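Local coordinates for protein putative esterase/lipase/thioesterase (Silicibacter sp., PDB 2PBL) that probably hydrolyses ester or thioester bonds, as a putative esterase of the alpha/beta-hydrolase fold, at residues E15-Y20 / H241-I246; G48-F53 / Y101-E106. All coordinates share one frame; numbering follows the deposited sequence.

Contact 1: E15-Y20 / H241-I246; sequences EGAADY and HHFNVI
In this alpha/beta-hydrolase fold, the loop that carries the probable catalytic histidine, His242, is joined at the surface to the N-terminal segment 15-20 by an aromatic cluster of Tyr20, His241 and Phe243. Tyr20 stands where the short 3-10 turn of 17-19 runs into helix 20-35. Over the centre of one face of its ring sits Phe243 CB, 3.8 Å from the ring centroid in a CH-pi contact. From there the Phe243 ring turns one edge to the same Tyr20 ring in an offset edge-to-face pair, planes 62° apart, with Phe243 CD2 3.7 Å from Tyr20 CD1. Farther along that ring, Phe243 CE2 meets Ala17 CB at its edge.

Tyr20 and His241 approach tip to tip, and Tyr20 OH lies 3.2 Å from His241 CE1. The His241 ring is steadied by its own loop: Phe243 N donates to ND1 in the ring plane, while Asn244 OD1, which accepts from His241 N at 2.9 Å, lies above the ring centre. An alanine in place of Tyr20 would probably leave Phe243 CB without its aromatic cover and the water between the segments without one of its holders. His242, which takes no part in the cluster, is hydrogen-bonded through NE2 to Ser137 OG and through ND1 to Glu215 OE1, an arrangement consistent with a catalytic triad. The bridging water donates to Glu15 O at 2.6 Å and is also hydrogen-bonded to Tyr20 OH at 2.9 Å and His241 NE2 at 3.0 Å.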
loop_
_atom_site.group_PDB
_atom_site.type_symbol
_atom_site.label_atom_id
_atom_site.label_comp_id
_atom_site.label_asym_id
_atom_site.label_seq_id
_atom_site.Cartn_x
_atom_site.Cartn_y
_atom_site.Cartn_z
ATOM N N GLU A 15 11.853 8.326 -16.373
ATOM C CA GLU A 15 13.079 7.897 -17.031
ATOM C C GLU A 15 13.557 6.634 -16.311
ATOM O O GLU A 15 13.616 6.570 -15.055
ATOM C CB GLU A 15 14.188 8.988 -17.061
ATOM C CG GLU A 15 15.142 9.008 -15.822
ATOM C CD GLU A 15 16.253 10.058 -15.894
ATOM O OE1 GLU A 15 16.389 10.732 -16.950
ATOM O OE2 GLU A 15 16.993 10.193 -14.878
ATOM N N GLY A 16 13.874 5.620 -17.106
ATOM C CA GLY A 16 14.354 4.341 -16.579
ATOM C C GLY A 16 13.241 3.489 -16.002
ATOM O O GLY A 16 13.518 2.531 -15.268
ATOM N N ALA A 17 11.994 3.800 -16.362
ATOM C CA ALA A 17 10.837 3.076 -15.846
ATOM C C ALA A 17 10.990 1.531 -15.942
ATOM O O ALA A 17 10.664 0.775 -15.009
ATOM C CB ALA A 17 9.582 3.531 -16.577
ATOM N N ALA A 18 11.499 1.098 -17.094
ATOM C CA ALA A 18 11.700 -0.308 -17.430
ATOM C C ALA A 18 12.621 -1.052 -16.496
ATOM O O ALA A 18 12.561 -2.304 -16.378
ATOM C CB ALA A 18 12.294 -0.397 -18.837
ATOM N N ASP A 19 13.521 -0.309 -15.885
ATOM C CA ASP A 19 14.478 -0.912 -15.012
ATOM C C ASP A 19 13.971 -1.144 -13.594
ATOM O O ASP A 19 14.552 -1.921 -12.879
ATOM C CB ASP A 19 15.714 -0.037 -14.952
ATOM C CG ASP A 19 16.414 0.098 -16.329
ATOM O OD1 ASP A 19 16.430 -0.900 -17.103
ATOM O OD2 ASP A 19 16.947 1.202 -16.610
ATOM N N TYR A 20 12.896 -0.483 -13.186
ATOM C CA TYR A 20 12.451 -0.667 -11.791
ATOM C C TYR A 20 12.050 -2.111 -11.411
ATOM O O TYR A 20 12.511 -2.600 -10.392
ATOM C CB TYR A 20 11.378 0.371 -11.417
ATOM C CG TYR A 20 12.003 1.732 -11.165
ATOM C CD1 TYR A 20 12.175 2.657 -12.194
ATOM C CD2 TYR A 20 12.431 2.093 -9.890
ATOM C CE1 TYR A 20 12.763 3.907 -11.946
ATOM C CE2 TYR A 20 13.019 3.326 -9.643
ATOM C CZ TYR A 20 13.192 4.218 -10.673
ATOM O OH TYR A 20 13.770 5.432 -10.417
ATOM N N HIS A 241 9.148 10.681 -8.181
ATOM C CA HIS A 241 8.179 10.198 -9.164
ATOM C C HIS A 241 7.507 8.960 -8.569
ATOM O O HIS A 241 7.780 8.597 -7.444
ATOM C CB HIS A 241 8.769 9.952 -10.567
ATOM C CG HIS A 241 9.966 9.073 -10.585
ATOM N ND1 HIS A 241 9.913 7.734 -10.271
ATOM C CD2 HIS A 241 11.244 9.331 -10.928
ATOM C CE1 HIS A 241 11.122 7.220 -10.352
ATOM N NE2 HIS A 241 11.948 8.167 -10.756
ATOM N N HIS A 242 6.598 8.345 -9.311
ATOM C CA HIS A 242 5.788 7.230 -8.776
ATOM C C HIS A 242 6.574 6.016 -8.363
ATOM O O HIS A 242 6.117 5.243 -7.523
ATOM C CB HIS A 242 4.706 6.854 -9.821
ATOM C CG HIS A 242 3.525 6.124 -9.258
ATOM N ND1 HIS A 242 2.648 6.707 -8.368
ATOM C CD2 HIS A 242 3.054 4.877 -9.491
ATOM C CE1 HIS A 242 1.705 5.839 -8.052
ATOM N NE2 HIS A 242 1.908 4.731 -8.743
ATOM N N PHE A 243 7.742 5.815 -8.959
ATOM C CA PHE A 243 8.522 4.632 -8.694
ATOM C C PHE A 243 9.610 4.789 -7.667
ATOM O O PHE A 243 9.933 3.803 -7.045
ATOM C CB PHE A 243 9.095 4.044 -9.980
ATOM C CG PHE A 243 8.068 3.575 -10.955
ATOM C CD1 PHE A 243 6.747 3.371 -10.610
ATOM C CD2 PHE A 243 8.474 3.204 -12.225
ATOM C CE1 PHE A 243 5.846 2.933 -11.549
ATOM C CE2 PHE A 243 7.569 2.744 -13.159
ATOM C CZ PHE A 243 6.266 2.603 -12.821
ATOM N N ASN A 244 10.189 5.975 -7.473
ATOM C CA ASN A 244 11.209 6.123 -6.423
ATOM C C ASN A 244 10.708 6.770 -5.120
ATOM O O ASN A 244 11.483 6.896 -4.140
ATOM C CB ASN A 244 12.495 6.818 -6.916
ATOM C CG ASN A 244 12.295 8.217 -7.306
ATOM O OD1 ASN A 244 11.175 8.744 -7.314
ATOM N ND2 ASN A 244 13.418 8.877 -7.657
ATOM N N VAL A 245 9.441 7.184 -5.106
ATOM C CA VAL A 245 8.775 7.772 -3.919
ATOM C C VAL A 245 8.825 6.818 -2.720
ATOM O O VAL A 245 8.985 7.257 -1.594
ATOM C CB VAL A 245 7.300 8.207 -4.222
ATOM C CG1 VAL A 245 6.382 7.041 -4.495
ATOM C CG2 VAL A 245 6.742 9.037 -3.082
ATOM N N ILE A 246 8.752 5.517 -3.011
ATOM C CA ILE A 246 8.827 4.456 -2.006
ATOM C C ILE A 246 10.252 4.119 -1.562
ATOM O O ILE A 246 10.452 3.439 -0.555
ATOM C CB ILE A 246 8.164 3.150 -2.531
ATOM C CG1 ILE A 246 8.930 2.562 -3.754
ATOM C CG2 ILE A 246 6.705 3.391 -2.863
ATOM C CD1 ILE A 246 8.242 1.321 -4.392
HETATM O O HOH W 1 14.133 7.270 -12.618
#

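Contact 2: G48-F53 / Y101-E106; sequences GDRHKF and YELCPE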
loop_
_atom_site.group_PDB
_atom_site.type_symbol
_atom_site.label_atom_id
_atom_site.label_comp_id
_atom_site.label_asym_id
_atom_site.label_seq_id
_atom_site.Cartn_x
_atom_site.Cartn_y
_atom_site.Cartn_z
ATOM N N GLY A 48 -6.392 -19.310 -0.955
ATOM C CA GLY A 48 -5.930 -19.123 -2.330
ATOM C C GLY A 48 -4.424 -19.090 -2.441
ATOM O O GLY A 48 -3.725 -18.774 -1.482
ATOM N N ASP A 49 -3.914 -19.406 -3.632
ATOM C CA ASP A 49 -2.479 -19.394 -3.860
ATOM C C ASP A 49 -1.857 -18.030 -3.537
ATOM O O ASP A 49 -0.718 -17.979 -3.067
ATOM C CB ASP A 49 -2.133 -19.770 -5.320
ATOM C CG ASP A 49 -2.555 -21.218 -5.703
ATOM O OD1 ASP A 49 -2.696 -22.061 -4.781
ATOM O OD2 ASP A 49 -2.730 -21.506 -6.931
ATOM N N ARG A 50 -2.582 -16.946 -3.783
ATOM C CA ARG A 50 -2.031 -15.582 -3.554
ATOM C C ARG A 50 -2.510 -14.974 -2.218
ATOM O O ARG A 50 -2.294 -13.769 -1.952
ATOM C CB ARG A 50 -2.326 -14.654 -4.732
ATOM C CG ARG A 50 -1.644 -15.057 -6.012
ATOM C CD ARG A 50 -2.100 -14.255 -7.184
ATOM N NE ARG A 50 -1.787 -12.835 -7.048
ATOM C CZ ARG A 50 -0.695 -12.249 -7.525
ATOM N NH1 ARG A 50 0.213 -12.925 -8.217
ATOM N NH2 ARG A 50 -0.507 -10.960 -7.300
ATOM N N HIS A 51 -3.137 -15.800 -1.368
ATOM C CA HIS A 51 -3.501 -15.339 -0.015
ATOM C C HIS A 51 -2.373 -15.575 0.997
ATOM O O HIS A 51 -2.555 -16.209 2.041
ATOM C CB HIS A 51 -4.810 -15.962 0.467
ATOM C CG HIS A 51 -5.974 -15.656 -0.419
ATOM N ND1 HIS A 51 -7.069 -16.468 -0.511
ATOM C CD2 HIS A 51 -6.169 -14.660 -1.309
ATOM C CE1 HIS A 51 -7.913 -15.975 -1.397
ATOM N NE2 HIS A 51 -7.390 -14.872 -1.894
ATOM N N LYS A 52 -1.232 -14.952 0.726
ATOM C CA LYS A 52 -0.047 -15.133 1.506
ATOM C C LYS A 52 0.560 -13.796 1.856
ATOM O O LYS A 52 0.321 -12.830 1.133
ATOM C CB LYS A 52 1.008 -15.823 0.653
ATOM C CG LYS A 52 0.609 -17.096 -0.043
ATOM C CD LYS A 52 0.555 -18.252 0.874
ATOM C CE LYS A 52 0.248 -19.513 0.043
ATOM N NZ LYS A 52 -0.067 -20.681 0.870
ATOM N N PHE A 53 1.329 -13.776 2.944
ATOM C CA PHE A 53 2.120 -12.631 3.340
ATOM C C PHE A 53 3.457 -13.060 3.891
ATOM O O PHE A 53 3.627 -14.181 4.380
ATOM C CB PHE A 53 1.406 -11.715 4.347
ATOM C CG PHE A 53 1.181 -12.313 5.718
ATOM C CD1 PHE A 53 0.124 -13.185 5.962
ATOM C CD2 PHE A 53 1.967 -11.933 6.788
ATOM C CE1 PHE A 53 -0.072 -13.727 7.223
ATOM C CE2 PHE A 53 1.754 -12.441 8.071
ATOM C CZ PHE A 53 0.713 -13.336 8.282
ATOM N N TYR A 101 -2.139 -10.532 -2.919
ATOM C CA TYR A 101 -3.566 -10.550 -3.097
ATOM C C TYR A 101 -3.854 -10.935 -4.533
ATOM O O TYR A 101 -2.981 -10.780 -5.397
ATOM C CB TYR A 101 -4.127 -9.185 -2.769
ATOM C CG TYR A 101 -3.431 -7.994 -3.421
ATOM C CD1 TYR A 101 -3.812 -7.522 -4.700
ATOM C CD2 TYR A 101 -2.424 -7.310 -2.742
ATOM C CE1 TYR A 101 -3.165 -6.423 -5.281
ATOM C CE2 TYR A 101 -1.795 -6.193 -3.303
ATOM C CZ TYR A 101 -2.149 -5.764 -4.560
ATOM O OH TYR A 101 -1.486 -4.665 -5.064
ATOM N N GLU A 102 -5.033 -11.490 -4.771
ATOM C CA GLU A 102 -5.458 -11.794 -6.136
ATOM C C GLU A 102 -5.652 -10.488 -6.891
ATOM O O GLU A 102 -5.876 -9.427 -6.306
ATOM C CB GLU A 102 -6.702 -12.643 -6.179
ATOM C CG GLU A 102 -6.485 -13.979 -5.568
ATOM C CD GLU A 102 -7.726 -14.830 -5.681
ATOM O OE1 GLU A 102 -8.444 -14.870 -4.695
ATOM O OE2 GLU A 102 -8.006 -15.362 -6.776
ATOM N N LEU A 103 -5.560 -10.604 -8.204
ATOM C CA LEU A 103 -5.525 -9.461 -9.092
ATOM C C LEU A 103 -6.709 -9.443 -10.018
ATOM O O LEU A 103 -7.334 -10.470 -10.264
ATOM C CB LEU A 103 -4.255 -9.563 -9.930
ATOM C CG LEU A 103 -2.920 -9.631 -9.184
ATOM C CD1 LEU A 103 -1.721 -9.891 -10.110
ATOM C CD2 LEU A 103 -2.711 -8.336 -8.429
ATOM N N CYS A 104 -7.029 -8.244 -10.487
ATOM C CA CYS A 104 -8.042 -8.070 -11.469
ATOM C C CYS A 104 -7.373 -8.605 -12.737
ATOM O O CYS A 104 -6.153 -8.424 -12.892
ATOM C CB CYS A 104 -8.430 -6.625 -11.629
ATOM S SG CYS A 104 -9.106 -5.827 -10.142
ATOM N N PRO A 105 -8.166 -9.215 -13.648
ATOM C CA PRO A 105 -9.639 -9.368 -13.642
ATOM C C PRO A 105 -10.187 -10.624 -12.986
ATOM O O PRO A 105 -11.400 -10.839 -13.020
ATOM C CB PRO A 105 -9.969 -9.377 -15.130
ATOM C CG PRO A 105 -8.793 -10.162 -15.726
ATOM C CD PRO A 105 -7.571 -9.835 -14.861
ATOM N N GLU A 106 -9.332 -11.430 -12.365
ATOM C CA GLU A 106 -9.792 -12.635 -11.685
ATOM C C GLU A 106 -10.728 -12.259 -10.547
ATOM O O GLU A 106 -11.760 -12.917 -10.324
ATOM C CB GLU A 106 -8.622 -13.462 -11.146
ATOM C CG GLU A 106 -7.755 -14.198 -12.200
ATOM C CD GLU A 106 -6.861 -13.301 -13.072
ATOM O OE1 GLU A 106 -6.006 -12.583 -12.501
ATOM O OE2 GLU A 106 -6.972 -13.377 -14.333
#
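Arg50 takes the carbonyl of Tyr101 side-on with two nitrogens, joining the type I beta turn from Gly48 to His51, which leads into strand 52-56 of the alpha/beta-hydrolase sheet, to the loop after strand 94-99. Arg50 NE donates to Tyr101 O at 2.9 Å from above the carbonyl plane, whereas Arg50 NH2, 3.1 Å from the same Tyr101 O, lies nearly in line with its C=O bond. The oxygen sits in the guanidinium plane, and the bend of the arginine chain at chi3 (63°) sets NE for this grip. One face of the guanidinium receives Leu103 CD1, 3.2 Å from Arg50 NH2 and offset toward the rim; the two side chains cross at about a right angle. The second polar pair is His51 NE2 with Glu102 OE1, a weak hydrogen bond of 3.0 Å, ring and carboxylate planes 63° apart.

Beyond these pairs, the backbone bond from His51 N to Gly48 O closes the turn, and Glu102 N is held by Gln115 of helix 109-126. The Tyr101 side chain leaves the backbone away from the turn; its ring stacks on that of His70, and its OH is hydrogen-bonded to His70 O. Phe77 O is a second acceptor for Arg50 NH2.

How the contacts relate
Both contacts lie near the surface of the single chain, about 24 Å apart between centres and about 11 Å at their nearest atoms, and contact 2 is nested in the chain between the segments of contact 1. They share no helix or strand. Contact 1 brings the start of helix 20-35 against the loop after strand 233-237, at one end of the sheet order; contact 2 joins the entry to strand 52-56 with the loop leaving its neighbour, strand 94-99. Aromatic packing and a bridging water dominate the first, direct side-chain hydrogen bonds the second. Segment 241-246 carries the putative triad histidine, though that residue does not touch 15-20; contact 2 only approaches that site, through the buried Tyr101.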